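Local coordinates for (5-formylfuran-3-yl)methyl phosphate transaminase (PDB 2Z61), which transfers an amino group from alanine to a furancarboxaldehyde phosphate with pyridoxal phosphate, making the precursor of the furan moiety of methanofuran, at residues 282-296 with 350-364. Residues are numbered along the deposited sequence; the frame is centred on the assembly and turned at random.
Sequences FDRRRRLVLKYVKDF and YANSYENIKEGLERI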
loop_
_atom_site.group_PDB
_atom_site.type_symbol
_atom_site.label_atom_id
_atom_site.label_comp_id
_atom_site.label_asym_id
_atom_site.label_seq_id
_atom_site.Cartn_x
_atom_site.Cartn_y
_atom_site.Cartn_z
ATOM N N PHE A 282 6.833 1.045 -28.950
ATOM C CA PHE A 282 7.239 -0.204 -28.305
ATOM C C PHE A 282 7.354 -1.324 -29.338
ATOM O O PHE A 282 8.262 -2.147 -29.271
ATOM C CB PHE A 282 6.220 -0.614 -27.228
ATOM C CG PHE A 282 6.530 -0.093 -25.840
ATOM C CD1 PHE A 282 5.512 0.367 -25.017
ATOM C CD2 PHE A 282 7.829 -0.107 -25.343
ATOM C CE1 PHE A 282 5.779 0.805 -23.721
ATOM C CE2 PHE A 282 8.109 0.328 -24.045
ATOM C CZ PHE A 282 7.080 0.785 -23.235
ATOM N N ASP A 283 6.427 -1.355 -30.289
ATOM C CA ASP A 283 6.440 -2.398 -31.307
ATOM C C ASP A 283 7.642 -2.250 -32.238
ATOM O O ASP A 283 8.227 -3.246 -32.675
ATOM C CB ASP A 283 5.134 -2.372 -32.106
ATOM C CG ASP A 283 5.029 -3.527 -33.082
ATOM O OD1 ASP A 283 5.468 -4.642 -32.732
ATOM O OD2 ASP A 283 4.494 -3.329 -34.194
ATOM N N ARG A 284 8.015 -1.009 -32.539
ATOM C CA ARG A 284 9.167 -0.776 -33.401
ATOM C C ARG A 284 10.400 -1.328 -32.684
ATOM O O ARG A 284 11.271 -1.948 -33.297
ATOM C CB ARG A 284 9.351 0.721 -33.663
ATOM C CG ARG A 284 10.295 1.017 -34.821
ATOM C CD ARG A 284 10.456 2.509 -35.058
ATOM N NE ARG A 284 11.835 2.970 -34.923
ATOM C CZ ARG A 284 12.230 3.880 -34.037
ATOM N NH1 ARG A 284 11.350 4.430 -33.214
ATOM N NH2 ARG A 284 13.506 4.238 -33.973
ATOM N N ARG A 285 10.458 -1.105 -31.375
ATOM C CA ARG A 285 11.570 -1.580 -30.565
ATOM C C ARG A 285 11.579 -3.104 -30.494
ATOM O O ARG A 285 12.623 -3.740 -30.636
ATOM C CB ARG A 285 11.454 -1.012 -29.157
ATOM C CG ARG A 285 11.410 0.505 -29.100
ATOM C CD ARG A 285 11.025 0.953 -27.708
ATOM N NE ARG A 285 11.215 2.377 -27.498
ATOM C CZ ARG A 285 10.971 2.989 -26.345
ATOM N NH1 ARG A 285 10.525 2.283 -25.306
ATOM N NH2 ARG A 285 11.176 4.299 -26.229
ATOM N N ARG A 286 10.404 -3.688 -30.272
ATOM C CA ARG A 286 10.285 -5.137 -30.173
ATOM C C ARG A 286 10.831 -5.839 -31.422
ATOM O O ARG A 286 11.495 -6.882 -31.327
ATOM C CB ARG A 286 8.817 -5.510 -29.950
ATOM C CG ARG A 286 8.519 -6.982 -30.090
ATOM C CD ARG A 286 7.023 -7.227 -30.069
ATOM N NE ARG A 286 6.463 -7.125 -31.412
ATOM C CZ ARG A 286 6.077 -8.165 -32.141
ATOM N NH1 ARG A 286 6.194 -9.397 -31.661
ATOM N NH2 ARG A 286 5.557 -7.964 -33.343
ATOM N N ARG A 287 10.552 -5.265 -32.586
ATOM C CA ARG A 287 11.011 -5.844 -33.841
ATOM C C ARG A 287 12.529 -5.746 -33.969
ATOM O O ARG A 287 13.175 -6.659 -34.479
ATOM C CB ARG A 287 10.330 -5.146 -35.023
ATOM C CG ARG A 287 8.837 -5.444 -35.138
ATOM C CD ARG A 287 8.183 -4.647 -36.262
ATOM N NE ARG A 287 6.726 -4.784 -36.263
ATOM C CZ ARG A 287 6.075 -5.924 -36.477
ATOM N NH1 ARG A 287 6.746 -7.044 -36.717
ATOM N NH2 ARG A 287 4.748 -5.947 -36.443
ATOM N N LEU A 288 13.093 -4.638 -33.495
ATOM C CA LEU A 288 14.534 -4.431 -33.548
ATOM C C LEU A 288 15.202 -5.499 -32.689
ATOM O O LEU A 288 16.208 -6.090 -33.084
ATOM C CB LEU A 288 14.898 -3.044 -33.007
ATOM C CG LEU A 288 16.307 -2.495 -33.270
ATOM C CD1 LEU A 288 16.650 -1.482 -32.191
ATOM C CD2 LEU A 288 17.335 -3.610 -33.260
ATOM N N VAL A 289 14.635 -5.747 -31.510
ATOM C CA VAL A 289 15.184 -6.744 -30.598
ATOM C C VAL A 289 15.074 -8.157 -31.160
ATOM O O VAL A 289 15.976 -8.979 -30.973
ATOM C CB VAL A 289 14.472 -6.706 -29.219
ATOM C CG1 VAL A 289 14.863 -7.923 -28.398
ATOM C CG2 VAL A 289 14.842 -5.430 -28.468
ATOM N N LEU A 290 13.969 -8.438 -31.842
ATOM C CA LEU A 290 13.752 -9.763 -32.412
ATOM C C LEU A 290 14.669 -10.036 -33.592
ATOM O O LEU A 290 15.090 -11.173 -33.802
ATOM C CB LEU A 290 12.297 -9.929 -32.844
ATOM C CG LEU A 290 11.293 -10.038 -31.697
ATOM C CD1 LEU A 290 9.879 -10.093 -32.248
ATOM C CD2 LEU A 290 11.604 -11.275 -30.875
ATOM N N LYS A 291 14.977 -8.996 -34.362
ATOM C CA LYS A 291 15.859 -9.158 -35.507
ATOM C C LYS A 291 17.225 -9.646 -35.036
ATOM O O LYS A 291 17.766 -10.607 -35.585
ATOM C CB LYS A 291 16.002 -7.835 -36.273
ATOM C CG LYS A 291 16.855 -7.933 -37.544
ATOM C CD LYS A 291 18.343 -8.081 -37.221
ATOM C CE LYS A 291 19.168 -8.514 -38.431
ATOM N NZ LYS A 291 19.084 -9.982 -38.684
ATOM N N TYR A 292 17.780 -8.987 -34.019
ATOM C CA TYR A 292 19.090 -9.373 -33.494
ATOM C C TYR A 292 19.071 -10.739 -32.823
ATOM O O TYR A 292 19.985 -11.540 -33.014
ATOM C CB TYR A 292 19.610 -8.333 -32.498
ATOM C CG TYR A 292 20.220 -7.103 -33.138
ATOM C CD1 TYR A 292 19.443 -6.226 -33.896
ATOM C CD2 TYR A 292 21.575 -6.808 -32.972
ATOM C CE1 TYR A 292 20.000 -5.080 -34.472
ATOM C CE2 TYR A 292 22.142 -5.665 -33.539
ATOM C CZ TYR A 292 21.350 -4.808 -34.286
ATOM O OH TYR A 292 21.899 -3.672 -34.837
ATOM N N VAL A 293 18.033 -10.998 -32.034
ATOM C CA VAL A 293 17.907 -12.271 -31.341
ATOM C C VAL A 293 17.977 -13.443 -32.320
ATOM O O VAL A 293 18.644 -14.440 -32.056
ATOM C CB VAL A 293 16.582 -12.330 -30.543
ATOM C CG1 VAL A 293 16.337 -13.735 -30.012
ATOM C CG2 VAL A 293 16.643 -11.345 -29.387
ATOM N N LYS A 294 17.294 -13.319 -33.452
ATOM C CA LYS A 294 17.304 -14.385 -34.448
ATOM C C LYS A 294 18.690 -14.432 -35.079
ATOM O O LYS A 294 19.193 -15.496 -35.438
ATOM C CB LYS A 294 16.249 -14.119 -35.525
ATOM C CG LYS A 294 16.021 -15.291 -36.463
ATOM C CD LYS A 294 15.001 -14.961 -37.539
ATOM C CE LYS A 294 15.530 -13.908 -38.506
ATOM N NZ LYS A 294 14.633 -13.732 -39.686
ATOM N N ASP A 295 19.301 -13.260 -35.197
ATOM C CA ASP A 295 20.633 -13.128 -35.764
ATOM C C ASP A 295 21.626 -13.795 -34.810
ATOM O O ASP A 295 22.535 -14.505 -35.233
ATOM C CB ASP A 295 20.958 -11.644 -35.930
ATOM C CG ASP A 295 22.209 -11.403 -36.740
ATOM O OD1 ASP A 295 23.306 -11.749 -36.258
ATOM O OD2 ASP A 295 22.089 -10.864 -37.861
ATOM N N PHE A 296 21.429 -13.566 -33.516
ATOM C CA PHE A 296 22.282 -14.131 -32.477
ATOM C C PHE A 296 22.116 -15.644 -32.379
ATOM O O PHE A 296 22.823 -16.306 -31.621
ATOM C CB PHE A 296 21.938 -13.505 -31.118
ATOM C CG PHE A 296 22.314 -12.051 -30.991
ATOM C CD1 PHE A 296 21.584 -11.209 -30.162
ATOM C CD2 PHE A 296 23.412 -11.530 -31.675
ATOM C CE1 PHE A 296 21.939 -9.871 -30.012
ATOM C CE2 PHE A 296 23.775 -10.188 -31.530
ATOM C CZ PHE A 296 23.037 -9.359 -30.697
ATOM N N TYR A 350 12.828 -3.829 -23.581
ATOM C CA TYR A 350 13.037 -2.756 -24.540
ATOM C C TYR A 350 12.306 -1.490 -24.126
ATOM O O TYR A 350 11.842 -0.709 -24.962
ATOM C CB TYR A 350 12.645 -3.194 -25.959
ATOM C CG TYR A 350 11.329 -3.931 -26.097
ATOM C CD1 TYR A 350 10.131 -3.241 -26.274
ATOM C CD2 TYR A 350 11.292 -5.326 -26.113
ATOM C CE1 TYR A 350 8.933 -3.923 -26.481
ATOM C CE2 TYR A 350 10.098 -6.016 -26.312
ATOM C CZ TYR A 350 8.926 -5.310 -26.498
ATOM O OH TYR A 350 7.748 -5.992 -26.704
ATOM N N ALA A 351 12.218 -1.301 -22.812
ATOM C CA ALA A 351 11.589 -0.134 -22.225
ATOM C C ALA A 351 12.678 0.925 -22.106
ATOM O O ALA A 351 12.841 1.566 -21.066
ATOM C CB ALA A 351 11.029 -0.471 -20.849
ATOM N N ASN A 352 13.439 1.087 -23.179
ATOM C CA ASN A 352 14.507 2.065 -23.212
ATOM C C ASN A 352 14.382 2.661 -24.617
ATOM O O ASN A 352 13.804 2.027 -25.501
ATOM C CB ASN A 352 15.859 1.347 -22.977
ATOM C CG ASN A 352 16.967 2.299 -22.580
ATOM O OD1 ASN A 352 17.035 3.420 -23.081
ATOM N ND2 ASN A 352 17.852 1.855 -21.690
ATOM N N SER A 353 14.872 3.883 -24.803
ATOM C CA SER A 353 14.892 4.581 -26.090
ATOM C C SER A 353 15.349 3.627 -27.199
ATOM O O SER A 353 16.188 2.765 -26.967
ATOM C CB SER A 353 15.940 5.770 -26.037
ATOM O OG SER A 353 17.345 5.414 -26.086
ATOM N N TYR A 354 14.868 3.833 -28.415
ATOM C CA TYR A 354 15.301 3.001 -29.534
ATOM C C TYR A 354 16.834 2.980 -29.744
ATOM O O TYR A 354 17.447 1.918 -29.870
ATOM C CB TYR A 354 14.631 3.529 -30.788
ATOM C CG TYR A 354 14.781 2.645 -31.996
ATOM C CD1 TYR A 354 13.986 1.509 -32.156
ATOM C CD2 TYR A 354 15.733 2.929 -32.975
ATOM C CE1 TYR A 354 14.136 0.676 -33.264
ATOM C CE2 TYR A 354 15.895 2.106 -34.083
ATOM C CZ TYR A 354 15.094 0.983 -34.223
ATOM O OH TYR A 354 15.247 0.177 -35.325
ATOM N N GLU A 355 17.431 4.169 -29.793
ATOM C CA GLU A 355 18.872 4.300 -29.992
ATOM C C GLU A 355 19.683 3.524 -28.954
ATOM O O GLU A 355 20.586 2.766 -29.310
ATOM C CB GLU A 355 19.270 5.776 -29.972
ATOM C CG GLU A 355 18.832 6.504 -28.719
ATOM C CD GLU A 355 19.159 7.983 -28.762
ATOM O OE1 GLU A 355 20.357 8.328 -28.879
ATOM O OE2 GLU A 355 18.213 8.800 -28.679
ATOM N N ASN A 356 19.365 3.707 -27.675
ATOM C CA ASN A 356 20.073 2.993 -26.617
ATOM C C ASN A 356 19.985 1.484 -26.833
ATOM O O ASN A 356 20.960 0.763 -26.619
ATOM C CB ASN A 356 19.493 3.350 -25.244
ATOM C CG ASN A 356 19.860 4.757 -24.800
ATOM O OD1 ASN A 356 19.368 5.251 -23.781
ATOM N ND2 ASN A 356 20.736 5.407 -25.555
ATOM N N ILE A 357 18.820 1.006 -27.259
ATOM C CA ILE A 357 18.637 -0.419 -27.496
ATOM C C ILE A 357 19.520 -0.908 -28.648
ATOM O O ILE A 357 20.084 -2.003 -28.588
ATOM C CB ILE A 357 17.152 -0.744 -27.803
ATOM C CG1 ILE A 357 16.284 -0.393 -26.589
ATOM C CG2 ILE A 357 16.995 -2.226 -28.139
ATOM C CD1 ILE A 357 14.801 -0.623 -26.798
ATOM N N LYS A 358 19.634 -0.097 -29.697
ATOM C CA LYS A 358 20.457 -0.457 -30.848
ATOM C C LYS A 358 21.908 -0.670 -30.433
ATOM O O LYS A 358 22.486 -1.732 -30.677
ATOM C CB LYS A 358 20.395 0.630 -31.917
ATOM C CG LYS A 358 21.384 0.405 -33.056
ATOM C CD LYS A 358 21.457 1.600 -33.995
ATOM C CE LYS A 358 20.175 1.739 -34.791
ATOM N NZ LYS A 358 20.016 0.602 -35.742
ATOM N N GLU A 359 22.497 0.343 -29.806
ATOM C CA GLU A 359 23.878 0.242 -29.364
ATOM C C GLU A 359 24.023 -0.923 -28.398
ATOM O O GLU A 359 25.027 -1.635 -28.409
ATOM C CB GLU A 359 24.320 1.538 -28.691
ATOM C CG GLU A 359 25.750 1.499 -28.190
ATOM C CD GLU A 359 26.350 2.879 -28.042
ATOM O OE1 GLU A 359 25.730 3.729 -27.370
ATOM O OE2 GLU A 359 27.443 3.113 -28.598
ATOM N N GLY A 360 23.005 -1.118 -27.569
ATOM C CA GLY A 360 23.032 -2.208 -26.616
ATOM C C GLY A 360 23.113 -3.542 -27.329
ATOM O O GLY A 360 23.909 -4.403 -26.961
ATOM N N LEU A 361 22.288 -3.717 -28.355
ATOM C CA LEU A 361 22.284 -4.958 -29.117
ATOM C C LEU A 361 23.586 -5.112 -29.908
ATOM O O LEU A 361 24.151 -6.205 -29.984
ATOM C CB LEU A 361 21.075 -4.994 -30.058
ATOM C CG LEU A 361 19.714 -5.224 -29.387
ATOM C CD1 LEU A 361 18.600 -5.118 -30.421
ATOM C CD2 LEU A 361 19.692 -6.590 -28.726
ATOM N N GLU A 362 24.062 -4.015 -30.489
ATOM C CA GLU A 362 25.303 -4.049 -31.253
ATOM C C GLU A 362 26.461 -4.519 -30.379
ATOM O O GLU A 362 27.269 -5.342 -30.805
ATOM C CB GLU A 362 25.609 -2.663 -31.830
ATOM C CG GLU A 362 24.844 -2.339 -33.104
ATOM C CD GLU A 362 25.307 -3.163 -34.297
ATOM O OE1 GLU A 362 25.215 -4.408 -34.247
ATOM O OE2 GLU A 362 25.764 -2.563 -35.292
ATOM N N ARG A 363 26.539 -3.999 -29.158
ATOM C CA ARG A 363 27.603 -4.393 -28.238
ATOM C C ARG A 363 27.551 -5.897 -27.996
ATOM O O ARG A 363 28.580 -6.571 -28.011
ATOM C CB ARG A 363 27.462 -3.662 -26.903
ATOM C CG ARG A 363 27.695 -2.164 -26.975
ATOM C CD ARG A 363 27.668 -1.551 -25.584
ATOM N NE ARG A 363 27.796 -0.097 -25.614
ATOM C CZ ARG A 363 27.796 0.678 -24.532
ATOM N NH1 ARG A 363 27.679 0.140 -23.327
ATOM N NH2 ARG A 363 27.912 1.991 -24.659
ATOM N N ILE A 364 26.348 -6.419 -27.772
ATOM C CA ILE A 364 26.174 -7.847 -27.532
ATOM C C ILE A 364 26.656 -8.646 -28.740
ATOM O O ILE A 364 27.218 -9.729 -28.593
ATOM C CB ILE A 364 24.693 -8.189 -27.242
ATOM C CG1 ILE A 364 24.224 -7.441 -25.989
ATOM C CG2 ILE A 364 24.530 -9.694 -27.051
ATOM C CD1 ILE A 364 22.755 -7.612 -25.678
HETATM O O HOH W 1 12.536 4.723 -28.581
#
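Two nearly parallel helices of the small domain of this fold-type I aminotransferase meet here, the C-terminal half of the long helix 269-295 packing L288, V289, Y292 and R285 against Y350, Y354, I357 and L361 of the turn and helix that follow strand 346-349. The axes of 282-295 and 354-364 approach to 10.4 Å, their directions 6° apart. L288 is a knob set among Y354, I357, K358 and L361; its CD2 presses on L361 CD1 at 3.5 Å, tight for two methyls. Its other methyl, CD1, lies over one face of the Y354 ring, 3.8 Å from the centroid. R284 covers the opposite face in a cation-pi contact, CZ 3.5 Å from the centroid, although NH2 is placed too close to be trusted; E281 pairs with its NH1. With CG anti to the backbone N (chi1 -170°), Y354 lays its ring between these two side chains. Replacing Y354 by alanine would probably leave the R284 guanidinium without its aromatic partner and free to turn, and uncover the CD1 side of L288. R285, extended from CG to NE, reaches the turn before helix 354-364: N352 O sits above the centre of its guanidinium, NH1 makes a weak hydrogen bond to Y350 O (3.3 Å), and NH2 is salt-bridged to D40. A water in the guanidinium plane accepts from R285 NH2; its approach to Y354 N is unusually short. The Y350 ring lies flat against the long helix, R286 CA over its centre, and V289 CG2 touches both Y350 CB and I357 CG2. Farther along, L361 CB rests over the face of Y292, 3.8 Å from the centroid, and the edge of F296 brings CZ to 3.4 Å from L361 O.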